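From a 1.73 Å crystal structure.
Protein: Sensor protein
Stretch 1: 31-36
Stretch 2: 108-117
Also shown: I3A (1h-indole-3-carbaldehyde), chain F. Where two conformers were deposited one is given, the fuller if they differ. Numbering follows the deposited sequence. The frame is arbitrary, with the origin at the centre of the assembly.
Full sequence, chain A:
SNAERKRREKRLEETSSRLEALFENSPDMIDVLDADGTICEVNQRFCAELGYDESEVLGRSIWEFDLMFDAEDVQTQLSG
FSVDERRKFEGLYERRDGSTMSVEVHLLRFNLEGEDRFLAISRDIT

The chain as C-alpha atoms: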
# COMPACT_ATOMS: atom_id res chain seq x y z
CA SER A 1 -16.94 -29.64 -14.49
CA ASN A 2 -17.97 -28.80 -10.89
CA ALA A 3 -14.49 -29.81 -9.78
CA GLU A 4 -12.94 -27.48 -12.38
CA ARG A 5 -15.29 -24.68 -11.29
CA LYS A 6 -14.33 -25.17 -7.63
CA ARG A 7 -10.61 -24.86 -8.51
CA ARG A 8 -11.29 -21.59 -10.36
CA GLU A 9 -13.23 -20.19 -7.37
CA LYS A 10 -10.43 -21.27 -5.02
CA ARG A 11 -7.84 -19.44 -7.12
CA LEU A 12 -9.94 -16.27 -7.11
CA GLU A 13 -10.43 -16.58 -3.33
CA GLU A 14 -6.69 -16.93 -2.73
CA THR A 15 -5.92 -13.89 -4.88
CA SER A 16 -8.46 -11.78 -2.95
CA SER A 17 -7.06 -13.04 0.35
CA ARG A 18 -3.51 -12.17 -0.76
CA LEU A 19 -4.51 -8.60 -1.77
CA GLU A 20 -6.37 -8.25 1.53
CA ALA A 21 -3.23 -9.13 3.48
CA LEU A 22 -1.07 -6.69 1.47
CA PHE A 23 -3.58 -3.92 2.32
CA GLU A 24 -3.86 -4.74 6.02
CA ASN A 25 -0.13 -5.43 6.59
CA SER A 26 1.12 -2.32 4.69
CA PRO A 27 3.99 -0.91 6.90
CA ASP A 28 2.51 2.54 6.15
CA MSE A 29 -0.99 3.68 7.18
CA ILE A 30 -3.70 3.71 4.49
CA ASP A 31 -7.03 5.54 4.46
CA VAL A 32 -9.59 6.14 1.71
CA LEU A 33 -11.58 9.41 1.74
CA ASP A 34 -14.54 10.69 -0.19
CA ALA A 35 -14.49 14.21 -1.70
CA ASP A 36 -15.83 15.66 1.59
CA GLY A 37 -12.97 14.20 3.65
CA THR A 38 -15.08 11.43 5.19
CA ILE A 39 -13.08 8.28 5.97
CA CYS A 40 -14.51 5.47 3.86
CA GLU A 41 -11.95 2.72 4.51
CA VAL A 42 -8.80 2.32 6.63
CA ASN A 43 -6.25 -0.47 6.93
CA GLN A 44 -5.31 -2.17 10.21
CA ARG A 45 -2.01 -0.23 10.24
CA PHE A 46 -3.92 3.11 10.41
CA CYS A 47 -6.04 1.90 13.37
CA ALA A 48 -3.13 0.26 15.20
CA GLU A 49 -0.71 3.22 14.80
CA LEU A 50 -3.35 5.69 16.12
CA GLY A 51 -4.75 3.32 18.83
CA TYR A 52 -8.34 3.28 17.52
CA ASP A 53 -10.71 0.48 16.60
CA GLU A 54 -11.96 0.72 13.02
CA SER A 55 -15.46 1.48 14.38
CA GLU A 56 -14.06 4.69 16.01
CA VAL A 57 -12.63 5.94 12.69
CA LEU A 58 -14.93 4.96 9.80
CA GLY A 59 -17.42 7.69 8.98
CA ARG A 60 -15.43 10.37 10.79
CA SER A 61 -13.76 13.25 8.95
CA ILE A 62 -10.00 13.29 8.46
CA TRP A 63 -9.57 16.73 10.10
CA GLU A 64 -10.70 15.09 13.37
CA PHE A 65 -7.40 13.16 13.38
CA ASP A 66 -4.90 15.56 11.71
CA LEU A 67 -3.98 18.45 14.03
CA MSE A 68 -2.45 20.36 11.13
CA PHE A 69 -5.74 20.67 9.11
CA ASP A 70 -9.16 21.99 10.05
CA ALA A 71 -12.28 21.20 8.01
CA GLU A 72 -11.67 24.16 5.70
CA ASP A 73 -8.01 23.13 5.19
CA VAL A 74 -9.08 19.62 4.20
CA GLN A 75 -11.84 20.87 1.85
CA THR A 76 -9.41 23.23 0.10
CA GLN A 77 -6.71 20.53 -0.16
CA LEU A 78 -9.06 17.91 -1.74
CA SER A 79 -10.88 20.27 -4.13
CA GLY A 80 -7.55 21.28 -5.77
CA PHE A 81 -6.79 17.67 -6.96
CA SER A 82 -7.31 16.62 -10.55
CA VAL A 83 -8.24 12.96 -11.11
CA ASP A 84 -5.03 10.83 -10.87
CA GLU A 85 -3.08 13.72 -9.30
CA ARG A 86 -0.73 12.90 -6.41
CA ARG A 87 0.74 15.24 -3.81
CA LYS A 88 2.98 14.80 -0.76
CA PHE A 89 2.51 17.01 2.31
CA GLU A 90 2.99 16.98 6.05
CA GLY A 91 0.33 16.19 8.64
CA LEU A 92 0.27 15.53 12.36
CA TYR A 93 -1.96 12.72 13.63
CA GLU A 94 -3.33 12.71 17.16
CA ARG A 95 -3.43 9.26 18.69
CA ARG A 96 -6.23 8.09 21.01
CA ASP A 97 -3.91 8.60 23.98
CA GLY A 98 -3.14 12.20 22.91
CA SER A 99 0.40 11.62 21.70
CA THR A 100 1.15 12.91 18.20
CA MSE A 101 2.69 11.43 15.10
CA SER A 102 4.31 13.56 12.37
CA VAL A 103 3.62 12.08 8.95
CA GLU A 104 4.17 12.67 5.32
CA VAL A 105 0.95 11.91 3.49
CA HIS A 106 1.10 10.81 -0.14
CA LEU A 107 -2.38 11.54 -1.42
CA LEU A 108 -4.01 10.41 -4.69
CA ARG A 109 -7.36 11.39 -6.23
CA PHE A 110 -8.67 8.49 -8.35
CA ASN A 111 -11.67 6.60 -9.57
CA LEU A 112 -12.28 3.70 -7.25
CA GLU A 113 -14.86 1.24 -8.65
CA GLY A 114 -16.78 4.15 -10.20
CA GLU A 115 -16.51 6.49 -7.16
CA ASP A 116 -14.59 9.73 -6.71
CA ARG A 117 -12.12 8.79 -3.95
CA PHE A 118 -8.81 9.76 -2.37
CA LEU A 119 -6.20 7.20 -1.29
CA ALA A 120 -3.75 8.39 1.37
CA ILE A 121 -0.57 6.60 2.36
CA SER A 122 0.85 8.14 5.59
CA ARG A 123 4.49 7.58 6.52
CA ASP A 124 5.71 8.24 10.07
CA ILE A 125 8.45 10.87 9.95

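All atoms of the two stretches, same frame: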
# COMPACT_ATOMS: atom_id res chain seq x y z
N ASP A 31 -5.63 5.22 4.31
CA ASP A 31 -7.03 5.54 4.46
C ASP A 31 -7.55 5.94 3.09
O ASP A 31 -6.77 6.37 2.20
CB ASP A 31 -7.28 6.65 5.50
CG ASP A 31 -6.63 7.98 5.12
OD1 ASP A 31 -5.45 8.21 5.49
OD2 ASP A 31 -7.33 8.83 4.49
N VAL A 32 -8.86 5.75 2.92
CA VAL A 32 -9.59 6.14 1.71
C VAL A 32 -10.63 7.17 2.12
O VAL A 32 -11.40 6.93 3.08
CB VAL A 32 -10.28 4.90 1.03
CG1 VAL A 32 -11.02 5.34 -0.24
CG2 VAL A 32 -9.22 3.85 0.68
N LEU A 33 -10.66 8.30 1.41
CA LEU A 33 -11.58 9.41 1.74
C LEU A 33 -12.53 9.66 0.59
O LEU A 33 -12.21 9.38 -0.57
CB LEU A 33 -10.82 10.74 1.99
CG LEU A 33 -9.69 10.72 3.01
CD1 LEU A 33 -9.14 12.16 3.09
CD2 LEU A 33 -10.22 10.20 4.38
N ASP A 34 -13.71 10.16 0.89
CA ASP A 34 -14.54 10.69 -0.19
C ASP A 34 -14.21 12.18 -0.39
O ASP A 34 -13.35 12.73 0.32
CB ASP A 34 -16.03 10.42 0.04
CG ASP A 34 -16.63 11.24 1.17
OD1 ASP A 34 -16.02 12.25 1.59
OD2 ASP A 34 -17.76 10.89 1.59
N ALA A 35 -14.88 12.83 -1.34
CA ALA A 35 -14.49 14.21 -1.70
C ALA A 35 -14.74 15.23 -0.57
O ALA A 35 -14.22 16.35 -0.60
CB ALA A 35 -15.20 14.65 -3.01
N ASP A 36 -15.53 14.83 0.43
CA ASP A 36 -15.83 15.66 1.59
C ASP A 36 -14.84 15.43 2.75
O ASP A 36 -14.88 16.13 3.75
CB ASP A 36 -17.26 15.40 2.09
CG ASP A 36 -18.34 15.98 1.19
OD1 ASP A 36 -18.10 16.98 0.47
OD2 ASP A 36 -19.45 15.42 1.24
N LEU A 108 -3.63 10.64 -3.29
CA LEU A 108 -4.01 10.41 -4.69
C LEU A 108 -5.50 10.62 -4.85
O LEU A 108 -6.27 10.12 -4.05
CB LEU A 108 -3.71 8.93 -5.05
CG LEU A 108 -4.26 8.42 -6.39
CD1 LEU A 108 -3.65 9.15 -7.63
CD2 LEU A 108 -4.09 6.92 -6.52
N ARG A 109 -5.94 11.36 -5.89
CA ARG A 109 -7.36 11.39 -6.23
C ARG A 109 -7.51 10.39 -7.37
O ARG A 109 -6.71 10.42 -8.32
CB ARG A 109 -7.80 12.79 -6.74
CG ARG A 109 -9.30 12.82 -7.11
CD ARG A 109 -9.85 14.24 -7.34
NE ARG A 109 -11.21 14.33 -6.81
CZ ARG A 109 -11.80 15.43 -6.34
NH1 ARG A 109 -11.18 16.60 -6.36
NH2 ARG A 109 -13.03 15.34 -5.86
N PHE A 110 -8.49 9.49 -7.28
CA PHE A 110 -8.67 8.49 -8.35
C PHE A 110 -10.06 7.92 -8.36
O PHE A 110 -10.85 8.18 -7.45
CB PHE A 110 -7.61 7.38 -8.27
CG PHE A 110 -7.86 6.32 -7.20
CD1 PHE A 110 -7.72 4.97 -7.51
CD2 PHE A 110 -8.23 6.66 -5.90
CE1 PHE A 110 -7.90 4.00 -6.53
CE2 PHE A 110 -8.42 5.69 -4.92
CZ PHE A 110 -8.25 4.37 -5.24
N ASN A 111 -10.36 7.19 -9.43
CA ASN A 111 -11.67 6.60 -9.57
C ASN A 111 -11.60 5.21 -9.00
O ASN A 111 -10.88 4.34 -9.53
CB ASN A 111 -12.07 6.58 -11.05
CG ASN A 111 -13.46 6.07 -11.25
OD1 ASN A 111 -13.83 5.02 -10.73
ND2 ASN A 111 -14.26 6.81 -11.99
N LEU A 112 -12.31 4.99 -7.91
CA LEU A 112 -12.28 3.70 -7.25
C LEU A 112 -13.62 2.99 -7.42
O LEU A 112 -14.62 3.36 -6.78
CB LEU A 112 -11.94 3.83 -5.76
CG LEU A 112 -11.90 2.52 -4.96
CD1 LEU A 112 -10.77 1.57 -5.47
CD2 LEU A 112 -11.74 2.83 -3.45
N GLU A 113 -13.63 1.99 -8.30
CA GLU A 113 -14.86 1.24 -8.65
C GLU A 113 -16.01 2.21 -8.93
O GLU A 113 -17.08 2.10 -8.31
CB GLU A 113 -15.26 0.26 -7.53
CG GLU A 113 -14.14 -0.70 -6.99
CD GLU A 113 -13.40 -1.47 -8.09
OE1 GLU A 113 -12.48 -0.89 -8.73
OE2 GLU A 113 -13.73 -2.65 -8.31
N GLY A 114 -15.77 3.17 -9.82
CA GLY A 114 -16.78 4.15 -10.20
C GLY A 114 -16.97 5.39 -9.33
O GLY A 114 -17.67 6.33 -9.74
N GLU A 115 -16.31 5.43 -8.16
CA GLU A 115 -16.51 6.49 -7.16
C GLU A 115 -15.34 7.44 -7.11
O GLU A 115 -14.20 7.02 -7.35
CB GLU A 115 -16.67 5.87 -5.77
CG GLU A 115 -17.92 4.99 -5.66
CD GLU A 115 -19.13 5.81 -5.33
OE1 GLU A 115 -19.61 6.56 -6.21
OE2 GLU A 115 -19.59 5.74 -4.17
N ASP A 116 -15.63 8.71 -6.81
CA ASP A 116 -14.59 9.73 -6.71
C ASP A 116 -13.98 9.56 -5.32
O ASP A 116 -14.62 9.82 -4.30
CB ASP A 116 -15.22 11.14 -6.88
CG ASP A 116 -14.19 12.28 -6.77
OD1 ASP A 116 -12.98 12.13 -7.11
OD2 ASP A 116 -14.61 13.38 -6.33
N ARG A 117 -12.74 9.08 -5.26
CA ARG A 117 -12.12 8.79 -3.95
C ARG A 117 -10.71 9.34 -3.84
O ARG A 117 -10.09 9.65 -4.86
CB ARG A 117 -12.08 7.27 -3.67
CG ARG A 117 -13.48 6.64 -3.47
CD ARG A 117 -14.11 7.15 -2.18
NE ARG A 117 -15.41 6.56 -1.91
CZ ARG A 117 -16.57 7.15 -2.21
NH1 ARG A 117 -16.59 8.32 -2.84
NH2 ARG A 117 -17.71 6.55 -1.90
O I3A F . -5.97 11.15 4.11
C3' I3A F . -5.25 11.42 5.07
C3 I3A F . -4.95 12.86 5.39
C2 I3A F . -4.19 13.19 6.55
N I3A F . -4.16 14.56 6.51
C8 I3A F . -4.86 15.06 5.44
C9 I3A F . -5.40 14.01 4.71
C4 I3A F . -6.15 14.26 3.54
C5 I3A F . -6.39 15.60 3.15
C6 I3A F . -5.87 16.67 3.91
C7 I3A F . -5.09 16.39 5.05
O HOH W 1 -16.54 11.39 -3.21
O HOH W 2 -12.88 17.16 -3.14

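The contact between stretches 31-36 and 108-117 is small, burying 271 Å² in total, and no direct hydrogen bond crosses it. It rests on van der Waals packing, one CA-H...O contact and two bridging waters. Strand 31-33 runs at 121° to strand 115-117, and their axes approach to 7.7 Å.

The apolar part centres on V32, whose CA-to-CB bond points toward the second stretch. Its CG1 lies 4.1 Å from CD2 of L112, and the same V32 CG1 is 4.1 Å from CD of R117. A branched aliphatic side chain suits this buried position, where its partners are a leucine methyl and the methylene part of an arginine. L33, next along the strand, points away, and its CD1 reaches to 3.5 Å from O of the bound indole-3-carbaldehyde; D31 faces the same ligand, with OD2 2.7 Å from the ligand O.

Although the side chain of L33 turns away, its carbonyl serves the interface. L33 O accepts a CA-H...O contact from R117 CA at 3.4 Å and lies 3.3 Å from R117 CD. R117 is the residue most covered by the opposing stretch. Its chain, with chi1 and chi2 both m, passes V32 CG1 and L33 O and lays one face of its guanidinium over D34, with D34 CB 3.6 Å from R117 NH1. The group is held within its own stretch by a hydrogen bond from R117 NH1 to D116 O (2.9 Å) and a salt bridge from R117 NH2 to E115 OE2 (3.1 Å). The carboxylate of D34 leads away from this contact, and D34 OD1 instead accepts a hydrogen bond from D36 N (2.9 Å).

At the other end, A35 meets a salt bridge between R109 and D116. R109 NE donates to D116 OD1 at 2.8 Å and R109 NH2 to D116 OD2 at 2.6 Å, pairing the two side chains in the conformer given. A35 CB points toward this pair, 3.6 Å from R109 NH2 and 3.6 Å from D116 OD2; the small methyl packs against the charged groups without competing for their hydrogen bonds.

Water completes the polar contacts. Water 1 accepts from A35 N (2.9 Å) and donates to D116 O (2.7 Å). Water 2 donates to A35 O (3.0 Å) and accepts a weak hydrogen bond from R109 NH2 (3.3 Å). Both backbone polar groups of A35 are thus linked to the second stretch through solvent.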